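Local coordinates for protein putative phosphohistidine phosphatase, SixA (Nakamurella multipartita, PDB 4HBZ) that is a putative phosphohistidine phosphatase of the SixA type, in the histidine phosphatase (phosphoglycerate mutase-like) superfamily, and probably removes phosphate from phosphorylated histidine, at residues T123-G128 against R152-G157; G53-G58 against L180-V185. All coordinates share one frame; numbering follows the deposited sequence. Where two conformers were deposited one is given.

Interaction 1 (T123-G128 against R152-G157); sequences TIPATG and RHFAAG
Phe-154 reaches from the loop that leads into strand 159-164 and lays its ring against Ile-124 and Pro-125, at the start of helix 123-138. The main interaction is a CH-pi contact. CB of Pro-125 stands over one face of the ring, 4.2 Å from the centroid of Phe-154 and 26° off the normal. CB also comes within 3.8 Å of Phe-154 CG, so the pyrrolidine sits above the root of the ring. Proline suits both tasks here: its compact ring sets C-H groups rigidly against the pi cloud, and its nitrogen, lacking a hydrogen, is easily accommodated in a helix's first turn.

Plain apolar contact completes the interface at the far end of the ring. CG2 of Ile-124 approaches Phe-154 CE1 at 3.6 Å. This branch lies opposite the backbone nitrogen of Ile-124, which carries the methyl to the ring, while the other leads away.

Hydrogen bonds act within the helix rather than across the contact. Thr-123 O accepts from both the backbone N and OG1 of Thr-127, the hydroxyl lying above the carbonyl plane at 2.8 Å from Thr-123 O. On the loop side, Phe-154 O takes a hydrogen bond from Arg-26, which ends strand 20-26 and belongs to the Arg-His motif of the histidine phosphatase superfamily. The contact therefore probably lies beside the active site; a triethylene glycol bound about 4 Å from the Pro-125 side chain is consistent with a pocket there.

With no polar bond between the segments, loop and helix are matched by shape and dispersion: the buried phenyl supplies the grip, and its own carbonyl is satisfied elsewhere.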
loop_
_atom_site.group_PDB
_atom_site.type_symbol
_atom_site.label_atom_id
_atom_site.label_comp_id
_atom_site.label_asym_id
_atom_site.label_seq_id
_atom_site.Cartn_x
_atom_site.Cartn_y
_atom_site.Cartn_z
ATOM N N THR A 123 -8.740 5.650 -1.319
ATOM C CA THR A 123 -7.629 5.889 -2.204
ATOM C C THR A 123 -6.685 4.687 -2.348
ATOM O O THR A 123 -6.210 4.418 -3.427
ATOM C CB THR A 123 -6.805 7.123 -1.709
ATOM O OG1 THR A 123 -7.659 8.269 -1.861
ATOM C CG2 THR A 123 -5.471 7.310 -2.450
ATOM N N ILE A 124 -6.450 3.972 -1.268
ATOM C CA ILE A 124 -5.496 2.865 -1.349
ATOM C C ILE A 124 -5.926 1.802 -2.389
ATOM O O ILE A 124 -5.171 1.477 -3.323
ATOM C CB ILE A 124 -5.181 2.304 0.036
ATOM C CG1 ILE A 124 -4.234 3.238 0.838
ATOM C CG2 ILE A 124 -4.593 0.887 -0.032
ATOM C CD1 ILE A 124 -2.782 3.319 0.383
ATOM N N PRO A 125 -7.138 1.270 -2.245
ATOM C CA PRO A 125 -7.582 0.299 -3.285
ATOM C C PRO A 125 -7.726 0.909 -4.682
ATOM O O PRO A 125 -7.430 0.233 -5.665
ATOM C CB PRO A 125 -8.879 -0.256 -2.752
ATOM C CG PRO A 125 -9.265 0.628 -1.643
ATOM C CD PRO A 125 -8.072 1.338 -1.124
ATOM N N ALA A 126 -8.105 2.164 -4.767
ATOM C CA ALA A 126 -8.210 2.827 -6.072
ATOM C C ALA A 126 -6.850 2.894 -6.738
ATOM O O ALA A 126 -6.755 2.805 -7.985
ATOM C CB ALA A 126 -8.761 4.222 -5.915
ATOM N N THR A 127 -5.807 3.146 -5.963
ATOM C CA THR A 127 -4.471 3.210 -6.462
ATOM C C THR A 127 -4.045 1.861 -7.047
ATOM O O THR A 127 -3.489 1.782 -8.120
ATOM C CB THR A 127 -3.483 3.686 -5.383
ATOM O OG1 THR A 127 -3.859 5.008 -4.888
ATOM C CG2 THR A 127 -2.099 3.758 -5.901
ATOM N N GLY A 128 -4.300 0.814 -6.287
ATOM C CA GLY A 128 -3.988 -0.516 -6.774
ATOM C C GLY A 128 -4.694 -0.812 -8.086
ATOM O O GLY A 128 -4.112 -1.350 -8.996
ATOM N N ARG A 152 -11.844 -5.602 -4.844
ATOM C CA ARG A 152 -13.181 -5.185 -4.564
ATOM C C ARG A 152 -13.531 -5.258 -3.083
ATOM O O ARG A 152 -14.439 -4.550 -2.621
ATOM C CB ARG A 152 -14.154 -6.032 -5.383
ATOM C CG ARG A 152 -14.260 -7.519 -4.979
ATOM C CD ARG A 152 -15.093 -8.269 -5.978
ATOM N NE ARG A 152 -15.293 -9.684 -5.666
ATOM C CZ ARG A 152 -14.415 -10.647 -5.920
ATOM N NH1 ARG A 152 -13.244 -10.397 -6.515
ATOM N NH2 ARG A 152 -14.715 -11.903 -5.602
ATOM N N HIS A 153 -12.836 -6.122 -2.354
ATOM C CA HIS A 153 -12.916 -6.171 -0.898
ATOM C C HIS A 153 -11.609 -5.686 -0.340
ATOM O O HIS A 153 -10.536 -6.186 -0.716
ATOM C CB HIS A 153 -13.186 -7.588 -0.450
ATOM C CG HIS A 153 -14.547 -8.055 -0.837
ATOM N ND1 HIS A 153 -14.742 -9.112 -1.692
ATOM C CD2 HIS A 153 -15.784 -7.553 -0.571
ATOM C CE1 HIS A 153 -16.035 -9.250 -1.929
ATOM N NE2 HIS A 153 -16.690 -8.311 -1.277
ATOM N N PHE A 154 -11.682 -4.646 0.481
ATOM C CA PHE A 154 -10.465 -4.020 0.967
ATOM C C PHE A 154 -10.734 -3.391 2.314
ATOM O O PHE A 154 -10.596 -2.173 2.526
ATOM C CB PHE A 154 -9.901 -3.032 -0.103
ATOM C CG PHE A 154 -8.390 -2.933 -0.120
ATOM C CD1 PHE A 154 -7.709 -2.234 0.852
ATOM C CD2 PHE A 154 -7.656 -3.590 -1.070
ATOM C CE1 PHE A 154 -6.332 -2.159 0.870
ATOM C CE2 PHE A 154 -6.289 -3.503 -1.066
ATOM C CZ PHE A 154 -5.620 -2.783 -0.095
ATOM N N ALA A 155 -11.056 -4.252 3.294
ATOM C CA ALA A 155 -11.372 -3.793 4.648
ATOM C C ALA A 155 -10.151 -3.251 5.355
ATOM O O ALA A 155 -9.033 -3.509 4.952
ATOM C CB ALA A 155 -11.885 -4.992 5.440
ATOM N N ALA A 156 -10.355 -2.523 6.432
ATOM C CA ALA A 156 -9.284 -1.993 7.231
ATOM C C ALA A 156 -8.291 -3.103 7.596
ATOM O O ALA A 156 -8.669 -4.148 8.136
ATOM C CB ALA A 156 -9.853 -1.376 8.510
ATOM N N GLY A 157 -7.017 -2.864 7.303
ATOM C CA GLY A 157 -5.947 -3.818 7.564
ATOM C C GLY A 157 -5.502 -4.618 6.363
ATOM O O GLY A 157 -4.470 -5.300 6.401
#

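Interaction 2 (G53-G58 against L180-V185)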
loop_
_atom_site.group_PDB
_atom_site.type_symbol
_atom_site.label_atom_id
_atom_site.label_comp_id
_atom_site.label_asym_id
_atom_site.label_seq_id
_atom_site.Cartn_x
_atom_site.Cartn_y
_atom_site.Cartn_z
ATOM N N GLY A 53 1.924 -7.408 9.671
ATOM C CA GLY A 53 3.393 -7.285 9.774
ATOM C C GLY A 53 4.154 -8.590 9.772
ATOM O O GLY A 53 5.217 -8.758 9.169
ATOM N N GLN A 54 3.631 -9.544 10.541
ATOM C CA GLN A 54 4.233 -10.859 10.616
ATOM C C GLN A 54 4.259 -11.544 9.264
ATOM O O GLN A 54 5.230 -12.191 8.884
ATOM C CB GLN A 54 3.508 -11.691 11.688
ATOM C CG GLN A 54 3.883 -11.184 13.092
ATOM C CD GLN A 54 3.022 -11.749 14.199
ATOM O OE1 GLN A 54 2.097 -12.519 13.924
ATOM N NE2 GLN A 54 3.283 -11.377 15.425
ATOM N N TRP A 55 3.171 -11.409 8.507
ATOM C CA TRP A 55 3.078 -11.967 7.162
ATOM C C TRP A 55 4.072 -11.303 6.254
ATOM O O TRP A 55 4.850 -11.979 5.599
ATOM C CB TRP A 55 1.656 -11.847 6.600
ATOM C CG TRP A 55 1.513 -12.674 5.326
ATOM C CD1 TRP A 55 0.993 -13.887 5.254
ATOM C CD2 TRP A 55 1.874 -12.289 4.008
ATOM N NE1 TRP A 55 1.044 -14.338 3.977
ATOM C CE2 TRP A 55 1.556 -13.365 3.178
ATOM C CE3 TRP A 55 2.434 -11.159 3.448
ATOM C CZ2 TRP A 55 1.823 -13.333 1.788
ATOM C CZ3 TRP A 55 2.685 -11.133 2.078
ATOM C CH2 TRP A 55 2.378 -12.223 1.295
ATOM N N LEU A 56 4.093 -9.980 6.242
ATOM C CA LEU A 56 5.021 -9.211 5.379
ATOM C C LEU A 56 6.468 -9.574 5.672
ATOM O O LEU A 56 7.227 -9.823 4.736
ATOM C CB LEU A 56 4.817 -7.708 5.571
ATOM C CG LEU A 56 3.508 -7.168 4.975
ATOM C CD1 LEU A 56 3.211 -5.777 5.522
ATOM C CD2 LEU A 56 3.522 -7.202 3.460
ATOM N N ARG A 57 6.841 -9.626 6.952
ATOM C CA ARG A 57 8.226 -9.930 7.298
ATOM C C ARG A 57 8.612 -11.391 7.045
ATOM O O ARG A 57 9.785 -11.719 6.937
ATOM C CB ARG A 57 8.526 -9.523 8.737
ATOM C CG ARG A 57 8.503 -8.014 8.915
ATOM C CD ARG A 57 8.830 -7.568 10.314
ATOM N NE ARG A 57 7.726 -7.731 11.263
ATOM C CZ ARG A 57 7.560 -8.710 12.130
ATOM N NH1 ARG A 57 6.502 -8.675 12.940
ATOM N NH2 ARG A 57 8.443 -9.682 12.250
ATOM N N GLY A 58 7.631 -12.280 6.966
ATOM C CA GLY A 58 7.896 -13.663 6.673
ATOM C C GLY A 58 7.873 -14.040 5.219
ATOM O O GLY A 58 8.411 -15.093 4.852
ATOM N N LEU A 180 -0.991 -10.416 -5.046
ATOM C CA LEU A 180 -1.873 -10.929 -4.016
ATOM C C LEU A 180 -2.537 -9.829 -3.248
ATOM O O LEU A 180 -2.019 -8.713 -3.137
ATOM C CB LEU A 180 -1.154 -11.886 -3.092
ATOM C CG LEU A 180 -0.001 -11.404 -2.321
ATOM C CD1 LEU A 180 -0.473 -11.179 -0.876
ATOM C CD2 LEU A 180 1.118 -12.444 -2.308
ATOM N N VAL A 181 -3.687 -10.179 -2.661
ATOM C CA VAL A 181 -4.367 -9.338 -1.702
ATOM C C VAL A 181 -4.505 -10.189 -0.439
ATOM O O VAL A 181 -5.069 -11.299 -0.500
ATOM C CB VAL A 181 -5.717 -8.800 -2.204
ATOM C CG1 VAL A 181 -6.372 -7.896 -1.148
ATOM C CG2 VAL A 181 -5.570 -8.096 -3.547
ATOM N N GLN A 182 -3.945 -9.688 0.669
ATOM C CA GLN A 182 -4.029 -10.336 1.989
ATOM C C GLN A 182 -5.017 -9.592 2.841
ATOM O O GLN A 182 -4.843 -8.423 3.169
ATOM C CB GLN A 182 -2.665 -10.339 2.671
ATOM C CG GLN A 182 -1.722 -11.370 2.084
ATOM C CD GLN A 182 -2.153 -12.794 2.332
ATOM O OE1 GLN A 182 -2.117 -13.615 1.409
ATOM N NE2 GLN A 182 -2.585 -13.108 3.552
ATOM N N HIS A 183 -6.075 -10.290 3.211
ATOM C CA HIS A 183 -7.144 -9.735 3.997
ATOM C C HIS A 183 -6.909 -9.909 5.499
ATOM O O HIS A 183 -6.174 -10.788 5.936
ATOM C CB HIS A 183 -8.478 -10.395 3.558
ATOM C CG HIS A 183 -8.763 -10.195 2.105
ATOM N ND1 HIS A 183 -9.493 -9.116 1.648
ATOM C CD2 HIS A 183 -8.314 -10.829 1.011
ATOM C CE1 HIS A 183 -9.541 -9.145 0.342
ATOM N NE2 HIS A 183 -8.814 -10.149 -0.084
ATOM N N PRO A 184 -7.532 -9.062 6.320
ATOM C CA PRO A 184 -7.241 -9.088 7.741
ATOM C C PRO A 184 -7.753 -10.378 8.365
ATOM O O PRO A 184 -8.671 -11.025 7.835
ATOM C CB PRO A 184 -7.997 -7.909 8.321
ATOM C CG PRO A 184 -8.758 -7.316 7.209
ATOM C CD PRO A 184 -8.421 -7.957 5.954
ATOM N N VAL A 185 -7.037 -10.806 9.390
ATOM C CA VAL A 185 -7.378 -12.120 9.959
ATOM C C VAL A 185 -7.771 -12.048 11.391
ATOM O O VAL A 185 -8.153 -13.142 11.970
ATOM C CB VAL A 185 -6.259 -13.144 9.759
ATOM C CG1 VAL A 185 -6.153 -13.572 8.320
ATOM C CG2 VAL A 185 -4.927 -12.634 10.354
#
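The indole of Trp-55, on helix 43-59, meets two side chains of the edge strand 177-182, Leu-180 at its outer end and Gln-182 over one face. The close packing is a stack. CG of Gln-182, anti to the carbonyl carbon, stands over the six-membered ring, 4.0 Å from the Trp-55 centroid and 10° off the normal. The bend at chi2 then folds the amide back along the indole, the two planes 10° apart. CD lies 3.8 Å from Trp-55 CE2, while NE2 is on the side of the pyrrole nitrogen. At the outer end, CD1 of Leu-180 comes within 3.7 Å of Trp-55 CH2, and CD2 approaches the same carbon, so both methyls gather about one corner of the indole. A branched leucine fits here because it adds apolar bulk without needing a polar partner. The rings of His-59 and Phe-159 also meet the indole, the former stacked on it.

With an alanine at Trp-55, the methyls of Leu-180 and the stem of Gln-182 would probably lose their cover, opening a gap between helix and strand.

The solvent side is looser: Gln-54 and Arg-57 on the helix, like His-183 and Val-185 beyond the strand, are exposed. Gln-182 itself has two conformers, so the stack belongs to the one described. Glutamine suits a partly exposed strand edge, pairing a greasy stem with an amide that tolerates solvent.

Alternate residues of an edge strand, Leu-180 and Gln-182, packing on a helix that lies against the sheet, fit the layered alpha/beta architecture of the histidine phosphatase fold.

How the interactions relate
Interaction 1 is the buried contact of the two, and interaction 2 lies nearer the surface, their centres about 14 Å apart. Different helices are involved, 123-138 in the first and 43-59 in the second, but strand 159-164 relates them: the loop 152-157 runs into it, and strand 177-182 pairs with it. The loop and the C-terminal segment also touch directly, Ala-156 O lying 3.3 Å from Pro-184 CG. Each contact is centred on one aromatic side chain under a CH-pi donor, and neither has a hydrogen bond between its segments. The interior contact uses purely hydrocarbon partners, whereas the partly exposed one admits a stacked amide.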